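Local atomic coordinates of heroin esterase (Rhodococcus sp., PDB entry 1LZL), a protein that probably hydrolyses the acetyl ester groups of heroin, as an acetyl esterase of the alpha/beta hydrolase fold. Residues Leu54-Ile67 / Val130-Ala142. Residues are numbered along the deposited sequence; the frame is centred on the assembly and turned at random. Where two conformers were deposited one is given.
Sequences LSAPGLDGDPEVKI and VNDCYAALLYIHA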
loop_
_atom_site.group_PDB
_atom_site.type_symbol
_atom_site.label_atom_id
_atom_site.label_comp_id
_atom_site.label_asym_id
_atom_site.label_seq_id
_atom_site.Cartn_x
_atom_site.Cartn_y
_atom_site.Cartn_z
ATOM N N LEU A 54 0.741 6.864 18.057
ATOM C CA LEU A 54 0.221 8.222 17.931
ATOM C C LEU A 54 -1.278 8.115 17.678
ATOM O O LEU A 54 -1.798 7.111 17.185
ATOM C CB LEU A 54 0.839 8.995 16.750
ATOM C CG LEU A 54 2.364 9.009 16.686
ATOM C CD1 LEU A 54 2.935 9.774 15.488
ATOM C CD2 LEU A 54 2.885 9.597 17.991
ATOM N N SER A 55 -1.978 9.217 17.984
ATOM C CA SER A 55 -3.397 9.321 17.747
ATOM C C SER A 55 -3.715 10.543 16.905
ATOM O O SER A 55 -3.665 11.657 17.405
ATOM C CB SER A 55 -3.998 9.424 19.147
ATOM O OG SER A 55 -5.390 9.373 19.130
ATOM N N ALA A 56 -4.064 10.370 15.640
ATOM C CA ALA A 56 -4.437 11.444 14.721
ATOM C C ALA A 56 -5.936 11.680 14.779
ATOM O O ALA A 56 -6.782 10.783 14.645
ATOM C CB ALA A 56 -4.016 11.066 13.301
ATOM N N PRO A 57 -6.418 12.906 14.971
ATOM C CA PRO A 57 -7.865 13.151 14.897
ATOM C C PRO A 57 -8.430 12.754 13.532
ATOM O O PRO A 57 -7.846 13.042 12.479
ATOM C CB PRO A 57 -7.942 14.666 15.143
ATOM C CG PRO A 57 -6.688 15.004 15.909
ATOM C CD PRO A 57 -5.625 14.101 15.353
ATOM N N GLY A 58 -9.562 12.023 13.508
ATOM C CA GLY A 58 -10.185 11.670 12.238
ATOM C C GLY A 58 -10.820 12.888 11.549
ATOM O O GLY A 58 -10.988 13.937 12.190
ATOM N N LEU A 59 -11.144 12.716 10.266
ATOM C CA LEU A 59 -11.908 13.758 9.552
ATOM C C LEU A 59 -13.367 13.788 9.990
ATOM O O LEU A 59 -13.887 12.781 10.477
ATOM C CB LEU A 59 -11.938 13.561 8.032
ATOM C CG LEU A 59 -10.587 13.509 7.353
ATOM C CD1 LEU A 59 -10.759 13.616 5.814
ATOM C CD2 LEU A 59 -9.560 14.532 7.813
ATOM N N ASP A 60 -14.057 14.943 9.809
ATOM C CA ASP A 60 -15.487 15.026 10.180
ATOM C C ASP A 60 -15.695 14.592 11.616
ATOM O O ASP A 60 -14.896 14.950 12.513
ATOM C CB ASP A 60 -16.346 14.194 9.205
ATOM C CG ASP A 60 -16.463 14.841 7.831
ATOM O OD1 ASP A 60 -16.066 16.022 7.706
ATOM O OD2 ASP A 60 -16.919 14.168 6.871
ATOM N N GLY A 61 -16.702 13.793 11.948
ATOM C CA GLY A 61 -16.735 13.379 13.376
ATOM C C GLY A 61 -16.115 12.008 13.601
ATOM O O GLY A 61 -16.536 11.314 14.569
ATOM N N ASP A 62 -15.208 11.613 12.691
ATOM C CA ASP A 62 -14.714 10.249 12.738
ATOM C C ASP A 62 -13.832 10.017 13.946
ATOM O O ASP A 62 -13.220 10.937 14.463
ATOM C CB ASP A 62 -13.921 9.956 11.445
ATOM C CG ASP A 62 -14.776 9.878 10.206
ATOM O OD1 ASP A 62 -16.023 9.899 10.313
ATOM O OD2 ASP A 62 -14.168 9.752 9.119
ATOM N N PRO A 63 -13.741 8.758 14.382
ATOM C CA PRO A 63 -12.861 8.414 15.506
ATOM C C PRO A 63 -11.382 8.711 15.223
ATOM O O PRO A 63 -10.936 8.856 14.078
ATOM C CB PRO A 63 -13.052 6.907 15.675
ATOM C CG PRO A 63 -14.188 6.533 14.844
ATOM C CD PRO A 63 -14.455 7.602 13.848
ATOM N N GLU A 64 -10.562 8.760 16.267
ATOM C CA GLU A 64 -9.129 8.913 16.185
ATOM C C GLU A 64 -8.546 7.765 15.333
ATOM O O GLU A 64 -9.087 6.681 15.357
ATOM C CB GLU A 64 -8.457 8.895 17.564
ATOM C CG GLU A 64 -9.152 9.829 18.557
ATOM C CD GLU A 64 -9.635 9.028 19.761
ATOM O OE1 GLU A 64 -10.746 8.454 19.687
ATOM O OE2 GLU A 64 -8.892 8.958 20.753
ATOM N N VAL A 65 -7.504 8.077 14.601
ATOM C CA VAL A 65 -6.785 7.108 13.781
ATOM C C VAL A 65 -5.474 6.814 14.465
ATOM O O VAL A 65 -4.617 7.702 14.590
ATOM C CB VAL A 65 -6.591 7.674 12.366
ATOM C CG1 VAL A 65 -5.820 6.716 11.476
ATOM C CG2 VAL A 65 -7.966 7.985 11.768
ATOM N N LYS A 66 -5.314 5.547 14.887
ATOM C CA LYS A 66 -4.012 5.265 15.501
ATOM C C LYS A 66 -2.923 5.045 14.433
ATOM O O LYS A 66 -3.184 4.594 13.338
ATOM C CB LYS A 66 -4.035 4.023 16.381
ATOM C CG LYS A 66 -5.147 4.110 17.430
ATOM C CD LYS A 66 -4.961 5.289 18.388
ATOM C CE LYS A 66 -5.968 5.239 19.537
ATOM N NZ LYS A 66 -5.956 6.508 20.330
ATOM N N ILE A 67 -1.699 5.411 14.808
ATOM C CA ILE A 67 -0.520 5.316 13.986
ATOM C C ILE A 67 0.560 4.564 14.770
ATOM O O ILE A 67 0.899 4.949 15.897
ATOM C CB ILE A 67 0.000 6.708 13.598
ATOM C CG1 ILE A 67 -1.057 7.459 12.775
ATOM C CG2 ILE A 67 1.340 6.616 12.880
ATOM C CD1 ILE A 67 -0.668 8.933 12.611
ATOM N N VAL A 130 -9.926 6.114 3.150
ATOM C CA VAL A 130 -8.954 7.076 2.628
ATOM C C VAL A 130 -8.971 8.315 3.522
ATOM O O VAL A 130 -7.922 8.936 3.727
ATOM C CB VAL A 130 -9.221 7.429 1.148
ATOM C CG1 VAL A 130 -10.384 8.371 0.993
ATOM C CG2 VAL A 130 -7.944 7.992 0.508
ATOM N N ASN A 131 -10.131 8.668 4.110
ATOM C CA ASN A 131 -10.173 9.812 5.027
ATOM C C ASN A 131 -9.265 9.550 6.234
ATOM O O ASN A 131 -8.599 10.498 6.716
ATOM C CB ASN A 131 -11.608 10.153 5.466
ATOM C CG ASN A 131 -12.396 10.826 4.324
ATOM O OD1 ASN A 131 -11.774 11.250 3.331
ATOM N ND2 ASN A 131 -13.709 10.926 4.491
ATOM N N ASP A 132 -9.194 8.325 6.736
ATOM C CA ASP A 132 -8.312 8.036 7.869
ATOM C C ASP A 132 -6.856 8.236 7.477
ATOM O O ASP A 132 -6.037 8.732 8.255
ATOM C CB ASP A 132 -8.488 6.581 8.344
ATOM C CG ASP A 132 -9.866 6.356 8.955
ATOM O OD1 ASP A 132 -10.553 7.334 9.332
ATOM O OD2 ASP A 132 -10.235 5.147 9.087
ATOM N N CYS A 133 -6.515 7.839 6.231
ATOM C CA CYS A 133 -5.109 7.986 5.798
ATOM C C CYS A 133 -4.771 9.476 5.633
ATOM O O CYS A 133 -3.667 9.910 5.986
ATOM C CB CYS A 133 -4.923 7.221 4.483
ATOM S SG CYS A 133 -5.059 5.404 4.704
ATOM N N TYR A 134 -5.744 10.216 5.086
ATOM C CA TYR A 134 -5.456 11.665 4.902
ATOM C C TYR A 134 -5.414 12.362 6.261
ATOM O O TYR A 134 -4.585 13.251 6.457
ATOM C CB TYR A 134 -6.458 12.274 3.928
ATOM C CG TYR A 134 -6.220 13.726 3.607
ATOM C CD1 TYR A 134 -5.043 14.085 2.967
ATOM C CD2 TYR A 134 -7.146 14.691 3.936
ATOM C CE1 TYR A 134 -4.789 15.400 2.663
ATOM C CE2 TYR A 134 -6.890 16.036 3.617
ATOM C CZ TYR A 134 -5.721 16.354 2.982
ATOM O OH TYR A 134 -5.405 17.679 2.660
ATOM N N ALA A 135 -6.272 11.905 7.171
ATOM C CA ALA A 135 -6.224 12.482 8.518
ATOM C C ALA A 135 -4.876 12.253 9.163
ATOM O O ALA A 135 -4.344 13.150 9.839
ATOM C CB ALA A 135 -7.347 11.882 9.348
ATOM N N ALA A 136 -4.299 11.066 8.972
ATOM C CA ALA A 136 -2.984 10.752 9.534
ATOM C C ALA A 136 -1.944 11.631 8.870
ATOM O O ALA A 136 -1.019 12.149 9.491
ATOM C CB ALA A 136 -2.670 9.254 9.301
ATOM N N LEU A 137 -2.028 11.871 7.553
ATOM C CA LEU A 137 -1.093 12.742 6.837
ATOM C C LEU A 137 -1.176 14.171 7.353
ATOM O O LEU A 137 -0.130 14.783 7.618
ATOM C CB LEU A 137 -1.395 12.660 5.328
ATOM C CG LEU A 137 -0.485 13.552 4.461
ATOM C CD1 LEU A 137 0.981 13.111 4.556
ATOM C CD2 LEU A 137 -0.917 13.595 2.992
ATOM N N LEU A 138 -2.393 14.680 7.487
ATOM C CA LEU A 138 -2.590 16.040 8.052
ATOM C C LEU A 138 -1.943 16.160 9.420
ATOM O O LEU A 138 -1.312 17.172 9.734
ATOM C CB LEU A 138 -4.093 16.314 8.147
ATOM C CG LEU A 138 -4.805 16.664 6.830
ATOM C CD1 LEU A 138 -6.312 16.725 7.022
ATOM C CD2 LEU A 138 -4.326 18.037 6.336
ATOM N N TYR A 139 -2.165 15.130 10.236
ATOM C CA TYR A 139 -1.609 15.153 11.593
ATOM C C TYR A 139 -0.102 15.121 11.566
ATOM O O TYR A 139 0.527 15.933 12.276
ATOM C CB TYR A 139 -2.166 13.939 12.347
ATOM C CG TYR A 139 -1.456 13.750 13.679
ATOM C CD1 TYR A 139 -1.802 14.544 14.771
ATOM C CD2 TYR A 139 -0.462 12.779 13.825
ATOM C CE1 TYR A 139 -1.124 14.328 15.973
ATOM C CE2 TYR A 139 0.221 12.562 15.002
ATOM C CZ TYR A 139 -0.154 13.366 16.073
ATOM O OH TYR A 139 0.505 13.206 17.276
ATOM N N ILE A 140 0.517 14.167 10.850
ATOM C CA ILE A 140 2.000 14.116 10.914
ATOM C C ILE A 140 2.623 15.395 10.375
ATOM O O ILE A 140 3.667 15.827 10.886
ATOM C CB ILE A 140 2.622 12.861 10.301
ATOM C CG1 ILE A 140 2.346 12.703 8.822
ATOM C CG2 ILE A 140 2.185 11.636 11.116
ATOM C CD1 ILE A 140 3.006 11.436 8.282
ATOM N N HIS A 141 1.999 16.026 9.379
ATOM C CA HIS A 141 2.534 17.240 8.780
ATOM C C HIS A 141 2.405 18.376 9.785
ATOM O O HIS A 141 3.396 19.095 9.995
ATOM C CB HIS A 141 1.758 17.561 7.490
ATOM C CG HIS A 141 2.289 18.829 6.893
ATOM N ND1 HIS A 141 1.522 19.956 6.929
ATOM C CD2 HIS A 141 3.477 19.143 6.308
ATOM C CE1 HIS A 141 2.216 20.950 6.354
ATOM N NE2 HIS A 141 3.396 20.482 5.978
ATOM N N ALA A 142 1.246 18.499 10.403
ATOM C CA ALA A 142 0.994 19.618 11.342
ATOM C C ALA A 142 1.794 19.468 12.611
ATOM O O ALA A 142 2.148 20.461 13.233
ATOM C CB ALA A 142 -0.485 19.697 11.702
HETATM O O HOH W 1 -0.486 11.253 19.432
HETATM O O HOH W 2 -5.685 14.543 11.824
HETATM O O HOH W 3 -11.350 10.035 9.112
HETATM O O HOH W 4 -15.278 9.843 6.653
HETATM O O HOH W 5 -11.556 7.089 11.948
#
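A chi1 of 170° sets the ring of Tyr139 trans to the backbone nitrogen, beside its carbonyl carbon, and the phenol swings out from helix 130-142 and lays one face against strand 54-56. Ala56 CA lies over that face, 4.2 Å from the centroid and 23° off the normal, a CH-pi contact; Ser55 O shares it, offset toward the rim. Leu54 CD1 meets the same ring at its edge, in plane, 3.9 Å from Tyr139 CE2, while Ile67 CD1 approaches the ring obliquely and also touches Ala136 CB. The tightest apolar touch is Ala56 CB against Tyr139 CB, at 3.5 Å. Here is a worked case of how an alpha/beta hydrolase covers its sheet: the antiparallel hairpin 49-56/65-72 ends the mixed sheet, and helix 128-142 packs across it and onto the neighbouring strands 112-116 and 79-85. The connection of the hairpin, with a type II' turn at Leu59-Asp62, packs on the helix from Asn131 to Leu138. Leu59, its CG anti to the carbonyl carbon (chi1 -58°), straddles the helix surface: CD1 reaches Asn131 CG at 3.6 Å, and CD2 rests on Ala135 CB and Leu138 CD1. Val65 CG2 packs on Asp132, 3.6 Å from Asp132 OD1. Polar groups meet through water instead. One water donates to both Asp62 OD2 and Asp132 OD1 and accepts from Leu59 N; another joins Asp62 OD2 to Asn131 ND2. The two carboxylates, 4.4 Å apart between Asp62 OD2 and Asp132 OD1, each form a salt bridge with Arg119, whose positive charge probably offsets any repulsion between them.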